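Local coordinates for Alpha/beta hydrolase (Streptomyces albidoflavus, PDB 6KSU), which probably closes non-ribosomal peptides into macrolactams, as a stand-alone cyclase of the penicillin-binding-protein type that couples residues of opposite chirality, at residues A[415-418]-A[419-422]; A[141-144]-A[145-148]; A[355-358]-A[359-362]. One frame throughout, in Å; residues are numbered along the deposited sequence.

Contact 1: A[415-418]-A[419-422]; sequences LTRE and SYSD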
ATOM      1  N   LEU A 415      20.414 -11.883  14.168  1.00 26.03           N
ATOM      2  CA  LEU A 415      19.771 -11.833  12.867  1.00 24.23           C
ATOM      3  C   LEU A 415      20.780 -11.274  11.873  1.00 24.64           C
ATOM      4  O   LEU A 415      21.300 -10.175  12.074  1.00 21.83           O
ATOM      5  CB  LEU A 415      18.517 -10.969  12.938  1.00 26.30           C
ATOM      6  CG  LEU A 415      17.413 -11.181  11.913  1.00 30.81           C
ATOM      7  CD1 LEU A 415      16.638 -12.390  12.294  1.00 24.28           C
ATOM      8  CD2 LEU A 415      16.511  -9.956  11.875  1.00 23.74           C
ATOM      9  N   THR A 416      21.076 -12.028  10.822  1.00 26.23           N
ATOM     10  CA  THR A 416      22.055 -11.593   9.840  1.00 27.12           C
ATOM     11  C   THR A 416      21.361 -11.325   8.508  1.00 27.76           C
ATOM     12  O   THR A 416      20.278 -11.846   8.217  1.00 22.55           O
ATOM     13  CB  THR A 416      23.180 -12.619   9.658  1.00 27.86           C
ATOM     14  OG1 THR A 416      22.633 -13.829   9.139  1.00 28.48           O
ATOM     15  CG2 THR A 416      23.865 -12.934  11.001  1.00 28.03           C
ATOM     16  N   ARG A 417      22.013 -10.495   7.700  1.00 30.40           N
ATOM     17  CA  ARG A 417      21.384  -9.870   6.547  1.00 29.37           C
ATOM     18  C   ARG A 417      22.484  -9.369   5.617  1.00 32.35           C
ATOM     19  O   ARG A 417      23.377  -8.637   6.060  1.00 34.04           O
ATOM     20  CB  ARG A 417      20.473  -8.742   7.024  1.00 31.68           C
ATOM     21  CG  ARG A 417      19.819  -7.921   5.944  1.00 29.63           C
ATOM     22  CD  ARG A 417      18.825  -6.964   6.597  1.00 35.15           C
ATOM     23  NE  ARG A 417      18.155  -6.143   5.602  1.00 35.19           N
ATOM     24  CZ  ARG A 417      17.709  -4.909   5.823  1.00 37.01           C
ATOM     25  NH1 ARG A 417      17.848  -4.346   7.016  1.00 33.60           N
ATOM     26  NH2 ARG A 417      17.116  -4.241   4.844  1.00 34.92           N
ATOM     27  N   GLU A 418      22.386  -9.732   4.330  1.00 33.14           N
ATOM     28  CA  GLU A 418      23.519  -9.763   3.400  1.00 35.49           C
ATOM     29  C   GLU A 418      24.539  -8.622   3.523  1.00 44.84           C
ATOM     30  O   GLU A 418      25.750  -8.869   3.584  1.00 57.76           O
ATOM     31  CB  GLU A 418      22.999  -9.828   1.963  1.00 38.53           C
ATOM     32  CG  GLU A 418      24.115  -9.871   0.917  1.00 45.84           C
ATOM     33  CD  GLU A 418      23.907 -10.936  -0.139  1.00 60.63           C
ATOM     34  OE1 GLU A 418      24.610 -10.895  -1.176  1.00 60.89           O
ATOM     35  OE2 GLU A 418      23.050 -11.822   0.070  1.00 70.21           O
ATOM     36  N   SER A 419      24.106  -7.369   3.523  1.00 35.62           N
ATOM     37  CA  SER A 419      25.094  -6.294   3.549  1.00 38.18           C
ATOM     38  C   SER A 419      24.956  -5.420   4.782  1.00 41.94           C
ATOM     39  O   SER A 419      25.424  -4.279   4.778  1.00 42.17           O
ATOM     40  CB  SER A 419      24.997  -5.437   2.287  1.00 41.68           C
ATOM     41  OG  SER A 419      24.963  -6.262   1.128  1.00 52.46           O
ATOM     42  N   TYR A 420      24.316  -5.922   5.835  1.00 39.23           N
ATOM     43  CA  TYR A 420      24.097  -5.152   7.049  1.00 36.76           C
ATOM     44  C   TYR A 420      24.867  -5.769   8.200  1.00 38.80           C
ATOM     45  O   TYR A 420      25.142  -6.974   8.208  1.00 34.11           O
ATOM     46  CB  TYR A 420      22.618  -5.091   7.441  1.00 34.92           C
ATOM     47  CG  TYR A 420      21.770  -4.177   6.606  1.00 35.71           C
ATOM     48  CD1 TYR A 420      21.031  -3.160   7.191  1.00 34.43           C
ATOM     49  CD2 TYR A 420      21.692  -4.337   5.235  1.00 37.84           C
ATOM     50  CE1 TYR A 420      20.241  -2.320   6.423  1.00 37.57           C
ATOM     51  CE2 TYR A 420      20.911  -3.509   4.462  1.00 41.34           C
ATOM     52  CZ  TYR A 420      20.187  -2.501   5.060  1.00 40.23           C
ATOM     53  OH  TYR A 420      19.405  -1.677   4.281  1.00 45.02           O
ATOM     54  N   SER A 421      25.181  -4.923   9.183  1.00 33.99           N
ATOM     55  CA  SER A 421      25.615  -5.402  10.486  1.00 33.64           C
ATOM     56  C   SER A 421      24.608  -6.404  11.063  1.00 30.97           C
ATOM     57  O   SER A 421      23.399  -6.344  10.802  1.00 29.17           O
ATOM     58  CB  SER A 421      25.802  -4.218  11.436  1.00 32.49           C
ATOM     59  OG  SER A 421      26.923  -3.424  11.067  1.00 36.36           O
ATOM     60  N   ASP A 422      25.124  -7.357  11.829  1.00 27.58           N
ATOM     61  CA  ASP A 422      24.271  -8.299  12.533  1.00 29.19           C
ATOM     62  C   ASP A 422      23.361  -7.557  13.507  1.00 26.70           C
ATOM     63  O   ASP A 422      23.752  -6.553  14.104  1.00 29.58           O
ATOM     64  CB  ASP A 422      25.122  -9.321  13.295  1.00 27.03           C
ATOM     65  CG  ASP A 422      25.894 -10.239  12.381  1.00 26.91           C
ATOM     66  OD1 ASP A 422      25.751 -10.146  11.146  1.00 25.22           O
ATOM     67  OD2 ASP A 422      26.643 -11.086  12.908  1.00 37.97           O
TER
HETATM   68  O   HOH W   1      23.945  -9.127   8.966  1.00 29.12           O

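Contact 2: A[141-144]-A[145-148]; sequences SIEY and DEMR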
ATOM      1  N   SER A 141       8.108  -9.710  -4.493  1.00 25.80           N
ATOM      2  CA  SER A 141       8.664  -9.233  -5.753  1.00 27.13           C
ATOM      3  C   SER A 141       9.240 -10.383  -6.560  1.00 35.46           C
ATOM      4  O   SER A 141       9.952 -11.235  -6.019  1.00 38.11           O
ATOM      5  CB  SER A 141       9.768  -8.203  -5.508  1.00 27.18           C
ATOM      6  OG  SER A 141       9.340  -7.257  -4.549  1.00 38.78           O
ATOM      7  N   ILE A 142       8.951 -10.375  -7.864  1.00 43.04           N
ATOM      8  CA  ILE A 142       9.453 -11.351  -8.829  1.00 47.58           C
ATOM      9  C   ILE A 142       9.969 -10.594 -10.049  1.00 55.48           C
ATOM     10  O   ILE A 142       9.240  -9.778 -10.625  1.00 54.68           O
ATOM     11  CB  ILE A 142       8.356 -12.348  -9.253  1.00 46.65           C
ATOM     12  CG1 ILE A 142       8.125 -13.396  -8.174  1.00 45.57           C
ATOM     13  CG2 ILE A 142       8.713 -13.031 -10.555  1.00 51.68           C
ATOM     14  CD1 ILE A 142       7.006 -14.352  -8.513  1.00 44.03           C
ATOM     15  N   GLU A 143      11.220 -10.862 -10.444  1.00 55.43           N
ATOM     16  CA  GLU A 143      11.782 -10.309 -11.674  1.00 53.39           C
ATOM     17  C   GLU A 143      10.891 -10.617 -12.867  1.00 55.02           C
ATOM     18  O   GLU A 143      10.753 -11.777 -13.264  1.00 56.90           O
ATOM     19  CB  GLU A 143      13.188 -10.863 -11.936  1.00 55.36           C
ATOM     20  CG  GLU A 143      14.003 -10.188 -13.073  1.00 62.26           C
ATOM     21  CD  GLU A 143      13.571 -10.565 -14.513  1.00 65.10           C
ATOM     22  OE1 GLU A 143      14.062 -11.582 -15.072  1.00 60.57           O
ATOM     23  OE2 GLU A 143      12.786  -9.798 -15.114  1.00 62.86           O
ATOM     24  N   TYR A 144      10.278  -9.593 -13.443  1.00 49.84           N
ATOM     25  CA  TYR A 144       9.732  -9.728 -14.781  1.00 51.60           C
ATOM     26  C   TYR A 144       9.959  -8.432 -15.543  1.00 53.29           C
ATOM     27  O   TYR A 144       9.046  -7.853 -16.131  1.00 51.25           O
ATOM     28  CB  TYR A 144       8.263 -10.133 -14.788  1.00 46.22           C
ATOM     29  CG  TYR A 144       7.914 -10.722 -16.126  1.00 47.42           C
ATOM     30  CD1 TYR A 144       8.675 -11.752 -16.654  1.00 49.50           C
ATOM     31  CD2 TYR A 144       6.883 -10.204 -16.896  1.00 43.74           C
ATOM     32  CE1 TYR A 144       8.400 -12.282 -17.897  1.00 51.77           C
ATOM     33  CE2 TYR A 144       6.594 -10.734 -18.144  1.00 47.60           C
ATOM     34  CZ  TYR A 144       7.361 -11.776 -18.639  1.00 48.37           C
ATOM     35  OH  TYR A 144       7.092 -12.307 -19.882  1.00 52.03           O
ATOM     36  N   ASP A 145      11.211  -7.974 -15.551  1.00 53.82           N
ATOM     37  CA  ASP A 145      11.612  -6.882 -16.426  1.00 54.70           C
ATOM     38  C   ASP A 145      11.557  -7.277 -17.889  1.00 54.91           C
ATOM     39  O   ASP A 145      11.840  -6.452 -18.765  1.00 57.37           O
ATOM     40  CB  ASP A 145      13.010  -6.408 -16.040  1.00 60.15           C
ATOM     41  CG  ASP A 145      13.046  -5.808 -14.649  1.00 61.38           C
ATOM     42  OD1 ASP A 145      12.058  -5.136 -14.273  1.00 59.32           O
ATOM     43  OD2 ASP A 145      14.051  -6.009 -13.935  1.00 67.17           O
ATOM     44  N   GLU A 146      11.166  -8.516 -18.156  1.00 53.44           N
ATOM     45  CA  GLU A 146      10.995  -9.055 -19.490  1.00 49.41           C
ATOM     46  C   GLU A 146       9.626  -8.713 -20.101  1.00 52.15           C
ATOM     47  O   GLU A 146       9.403  -9.016 -21.279  1.00 51.96           O
ATOM     48  CB  GLU A 146      11.245 -10.573 -19.407  1.00 54.01           C
ATOM     49  CG  GLU A 146      12.762 -10.970 -19.345  1.00 51.08           C
ATOM     50  CD  GLU A 146      13.275 -11.530 -17.991  1.00 65.05           C
ATOM     51  OE1 GLU A 146      12.508 -12.166 -17.237  1.00 67.14           O
ATOM     52  OE2 GLU A 146      14.481 -11.360 -17.684  1.00 65.06           O
ATOM     53  N   MET A 147       8.731  -8.047 -19.356  1.00 48.82           N
ATOM     54  CA  MET A 147       7.411  -7.665 -19.862  1.00 43.96           C
ATOM     55  C   MET A 147       7.490  -6.411 -20.717  1.00 47.36           C
ATOM     56  O   MET A 147       8.080  -5.407 -20.306  1.00 44.74           O
ATOM     57  CB  MET A 147       6.434  -7.409 -18.710  1.00 39.09           C
ATOM     58  CG  MET A 147       5.051  -6.882 -19.146  1.00 40.09           C
ATOM     59  SD  MET A 147       3.814  -6.847 -17.812  1.00 34.72           S
ATOM     60  CE  MET A 147       2.474  -5.914 -18.571  1.00 30.71           C
ATOM     61  N   ARG A 148       6.835  -6.436 -21.864  1.00 48.10           N
ATOM     62  CA  ARG A 148       6.931  -5.246 -22.703  1.00 51.95           C
ATOM     63  C   ARG A 148       5.588  -4.687 -23.148  1.00 49.87           C
ATOM     64  O   ARG A 148       5.439  -3.468 -23.221  1.00 53.91           O
ATOM     65  CB  ARG A 148       7.794  -5.544 -23.930  1.00 56.02           C
ATOM     66  CG  ARG A 148       9.170  -4.906 -23.851  1.00 62.91           C
ATOM     67  CD  ARG A 148      10.146  -5.557 -24.810  1.00 62.50           C
ATOM     68  NE  ARG A 148      11.529  -5.287 -24.431  1.00 70.21           N
ATOM     69  CZ  ARG A 148      12.308  -6.148 -23.786  1.00 72.27           C
ATOM     70  NH1 ARG A 148      11.841  -7.344 -23.445  1.00 69.29           N
ATOM     71  NH2 ARG A 148      13.557  -5.812 -23.482  1.00 76.18           N
TER

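Contact 3: A[355-358]-A[359-362]; sequences GPKL and WEAL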
ATOM      1  N   GLY A 355       7.582  13.691   2.251  1.00 26.13           N
ATOM      2  CA  GLY A 355       6.187  13.298   2.283  1.00 24.82           C
ATOM      3  C   GLY A 355       5.762  12.483   3.490  1.00 25.84           C
ATOM      4  O   GLY A 355       4.774  12.811   4.159  1.00 25.97           O
ATOM      5  N   PRO A 356       6.490  11.398   3.792  1.00 27.56           N
ATOM      6  CA  PRO A 356       6.121  10.588   4.967  1.00 25.06           C
ATOM      7  C   PRO A 356       6.101  11.350   6.277  1.00 28.99           C
ATOM      8  O   PRO A 356       5.183  11.134   7.076  1.00 27.04           O
ATOM      9  CB  PRO A 356       7.189   9.490   4.967  1.00 27.44           C
ATOM     10  CG  PRO A 356       7.473   9.313   3.524  1.00 28.55           C
ATOM     11  CD  PRO A 356       7.503  10.711   2.977  1.00 26.75           C
ATOM     12  N   LYS A 357       7.065  12.241   6.530  1.00 23.67           N
ATOM     13  CA  LYS A 357       7.010  12.975   7.788  1.00 25.17           C
ATOM     14  C   LYS A 357       5.897  14.011   7.769  1.00 28.47           C
ATOM     15  O   LYS A 357       5.288  14.282   8.808  1.00 33.21           O
ATOM     16  CB  LYS A 357       8.380  13.600   8.095  1.00 31.38           C
ATOM     17  CG  LYS A 357       8.487  14.285   9.455  1.00 38.64           C
ATOM     18  CD  LYS A 357       7.942  13.440  10.626  1.00 44.95           C
ATOM     19  CE  LYS A 357       6.985  14.297  11.500  1.00 45.37           C
ATOM     20  NZ  LYS A 357       6.117  13.584  12.489  1.00 51.68           N
ATOM     21  N   LEU A 358       5.579  14.559   6.595  1.00 28.95           N
ATOM     22  CA  LEU A 358       4.410  15.429   6.475  1.00 34.54           C
ATOM     23  C   LEU A 358       3.124  14.667   6.779  1.00 26.34           C
ATOM     24  O   LEU A 358       2.212  15.190   7.439  1.00 26.23           O
ATOM     25  CB  LEU A 358       4.346  16.044   5.069  1.00 25.35           C
ATOM     26  CG  LEU A 358       3.139  16.946   4.825  1.00 20.22           C
ATOM     27  CD1 LEU A 358       3.347  18.294   5.457  1.00 27.69           C
ATOM     28  CD2 LEU A 358       2.844  17.134   3.345  1.00 24.39           C
ATOM     29  N   TRP A 359       3.017  13.435   6.291  1.00 23.46           N
ATOM     30  CA  TRP A 359       1.840  12.641   6.632  1.00 25.97           C
ATOM     31  C   TRP A 359       1.758  12.421   8.137  1.00 27.44           C
ATOM     32  O   TRP A 359       0.701  12.624   8.750  1.00 22.28           O
ATOM     33  CB  TRP A 359       1.853  11.303   5.898  1.00 24.10           C
ATOM     34  CG  TRP A 359       0.704  10.401   6.305  1.00 23.21           C
ATOM     35  CD1 TRP A 359       0.790   9.178   6.921  1.00 24.42           C
ATOM     36  CD2 TRP A 359      -0.693  10.659   6.125  1.00 25.15           C
ATOM     37  NE1 TRP A 359      -0.467   8.662   7.131  1.00 23.10           N
ATOM     38  CE2 TRP A 359      -1.394   9.548   6.645  1.00 26.50           C
ATOM     39  CE3 TRP A 359      -1.421  11.714   5.561  1.00 24.73           C
ATOM     40  CZ2 TRP A 359      -2.779   9.467   6.619  1.00 22.20           C
ATOM     41  CZ3 TRP A 359      -2.792  11.633   5.537  1.00 24.29           C
ATOM     42  CH2 TRP A 359      -3.462  10.511   6.070  1.00 25.45           C
ATOM     43  N   GLU A 360       2.881  12.028   8.752  1.00 28.12           N
ATOM     44  CA  GLU A 360       2.902  11.777  10.193  1.00 30.88           C
ATOM     45  C   GLU A 360       2.513  13.031  10.977  1.00 28.54           C
ATOM     46  O   GLU A 360       1.623  12.989  11.836  1.00 32.14           O
ATOM     47  CB  GLU A 360       4.282  11.260  10.601  1.00 33.00           C
ATOM     48  CG  GLU A 360       4.444  10.936  12.072  1.00 40.11           C
ATOM     49  CD  GLU A 360       5.868  10.488  12.430  1.00 50.78           C
ATOM     50  OE1 GLU A 360       6.650  10.139  11.513  1.00 51.79           O
ATOM     51  OE2 GLU A 360       6.202  10.499  13.635  1.00 55.62           O
ATOM     52  N   ALA A 361       3.137  14.166  10.661  1.00 23.89           N
ATOM     53  CA  ALA A 361       2.805  15.413  11.344  1.00 28.31           C
ATOM     54  C   ALA A 361       1.354  15.820  11.103  1.00 30.15           C
ATOM     55  O   ALA A 361       0.694  16.353  12.002  1.00 32.07           O
ATOM     56  CB  ALA A 361       3.761  16.519  10.891  1.00 29.30           C
ATOM     57  N   LEU A 362       0.842  15.569   9.897  1.00 27.90           N
ATOM     58  CA  LEU A 362      -0.570  15.807   9.612  1.00 30.13           C
ATOM     59  C   LEU A 362      -1.468  14.940  10.492  1.00 32.71           C
ATOM     60  O   LEU A 362      -2.492  15.403  11.003  1.00 33.37           O
ATOM     61  CB  LEU A 362      -0.835  15.539   8.128  1.00 30.36           C
ATOM     62  CG  LEU A 362      -1.680  16.476   7.258  1.00 35.24           C
ATOM     63  CD1 LEU A 362      -1.499  17.929   7.656  1.00 28.55           C
ATOM     64  CD2 LEU A 362      -1.251  16.273   5.824  1.00 30.11           C
TER

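Contact 1: A[415-418]-A[419-422]
Arg417 lays its guanidinium flat over one face of the Tyr420 ring. The two planes are only 19° apart, and CZ stands 3.6 Å from the ring centroid, close to the ring normal, so the pair is both a stack and a cation-pi contact. NH1 lies above the rim of the ring, 3.2 Å from Tyr420 CE1, while CD adds a longer CH-pi approach over the same face. An extended chain makes this possible: CG is anti to the backbone N (chi1 176°) and the run to NE stays straight, which carries the arginine alongside the tyrosine. NH1 is also hydrogen-bonded to the hydroxyl of Tyr423, a second hold that probably limits rotation of the guanidinium.

The backbone between the two residues makes a type I beta turn from Arg417 to Tyr420. It is closed by Tyr420 N donating to Arg417 O at 2.9 Å. Beside the turn, a water accepts from Arg417 N at 2.7 Å and can donate to Tyr420 O, 2.6 Å away, though other acceptors compete for its protons. Farther from the turn, Asp422 lies beside Thr416 and points the same way; its OD1 meets the methyl CG2 of Thr416 at 3.4 Å.

The turn is the tight end of the antiparallel hairpin of strands 413-417 and 420-427 in the eight-stranded C-terminal barrel. Strand 401-407 flanks it on the other side of 413-417, with Leu403 and Val405 touching Leu415, and Asp422 pairs through its backbone with Gly438, just past strand 432-437.

Contact 2: A[141-144]-A[145-148]
The Tyr144 ring has backbone of the following turn over one face: Met147 N stands 3.6 Å above the ring plane and Glu146 C a little higher, both offset toward the rim. The side chain of Met147 crosses that of Tyr144 at about a right angle, its CB packed 3.4 Å from ring atom CD2. Over the same face, nearer the CD1-CE1 edge, Glu146 CB comes within 3.6 Å of Tyr144 CE1. A chi1 of -160° turns the ring away from its own amide N and back against the residues that follow it.

These residues form a type I beta turn from Tyr144 to Met147, in the long loop between helices 128-132 and 153-160 of the beta-lactamase-like region. Met147 N donates to Tyr144 O at 3.2 Å; the same oxygen has a weak hydrogen bond from Ser250.

At the surface, the carboxylates of Glu143 and Glu146 meet with their planes nearly perpendicular, 84° apart. Glu143 OE1 lies 2.7 Å from both OE1 and OE2 of Glu146, close enough that one of the acids probably carries a proton. A chain bent at chi2 (-76°) folds Glu143 back toward the turn, with OE2 beside the amide of Asp145. The buried Met147 stretches away from the tyrosine to touch Tyr152, Leu249 and Arg154, and Arg154 of helix 153-160 also reaches Tyr144.

Contact 3: A[355-358]-A[359-362]
Lys357 and Glu360 meet on the outer flank of helix 355-365, one helical turn apart, and their side chains run at a slant to each other. Glu360 is extended and carries its carboxylate outward from the helix. Lys357 instead bends at chi2 and chi3, which curls its far end round to the glutamate. NZ thereby reaches Glu360 OE2 at 3.3 Å in a salt bridge, yet it is nearer still to the carboxyl carbon, 3.1 Å from Glu360 CD. The ammonium sits over the flat face of the carboxylate, above CD and not in its plane, so the salt bridge is chiefly a contact of charges. The lysine's methylenes take part too: CD approaches Glu360 OE1, and CE lies 4.0 Å from Ala361 CB.

Leu358, Trp359 and Leu362 are directed to the protein side. Leu358 packs on Leu38 and Val39 of helix 23-41 and on Leu348 of strand 344-350. In Trp359 a chi1 of 176° swings the indole off the helix onto Leu346, Leu348, Asn335 and Arg337 of the sheet. Leu362 follows Leu358 by four residues and shares Leu38 and Leu348 with it; its CB rests 3.1 Å from Leu358 O.

Four successive i to i+4 bonds hold the backbone. Trp359 N donates to Gly355 O at 2.8 Å, and Ala361 N donates to Lys357 O at 2.8 Å with an N-H...O angle of 172°. The amides of Glu360 and Leu362 complete the set, donating to Pro356 O and Leu358 O. The helix is thus amphipathic: its apolar side joins it to helix 23-41 and the sheet, while the opposite charges of Lys357 and Glu360 probably offset one another at the more exposed flank.

Overall arrangement
Along the chain, contact 2 comes first, contact 3 next and contact 1 last. Contacts 2 and 3 both belong to the beta-lactamase-like region but lie on opposite sides of the chain's centre, about 32 Å apart between their centres: 141-148 is in a loop among the helices, and 355-362 is on the helix that packs against the seven-stranded antiparallel sheet. Contact 1 sits in the separate C-terminal barrel, its centre about 27 Å from that of contact 2 and 29 Å from that of contact 3. None of the three touches another. The helices and seven-stranded sheet form the part expected to hold an SxxK-type catalytic site; the barrel is appended to it.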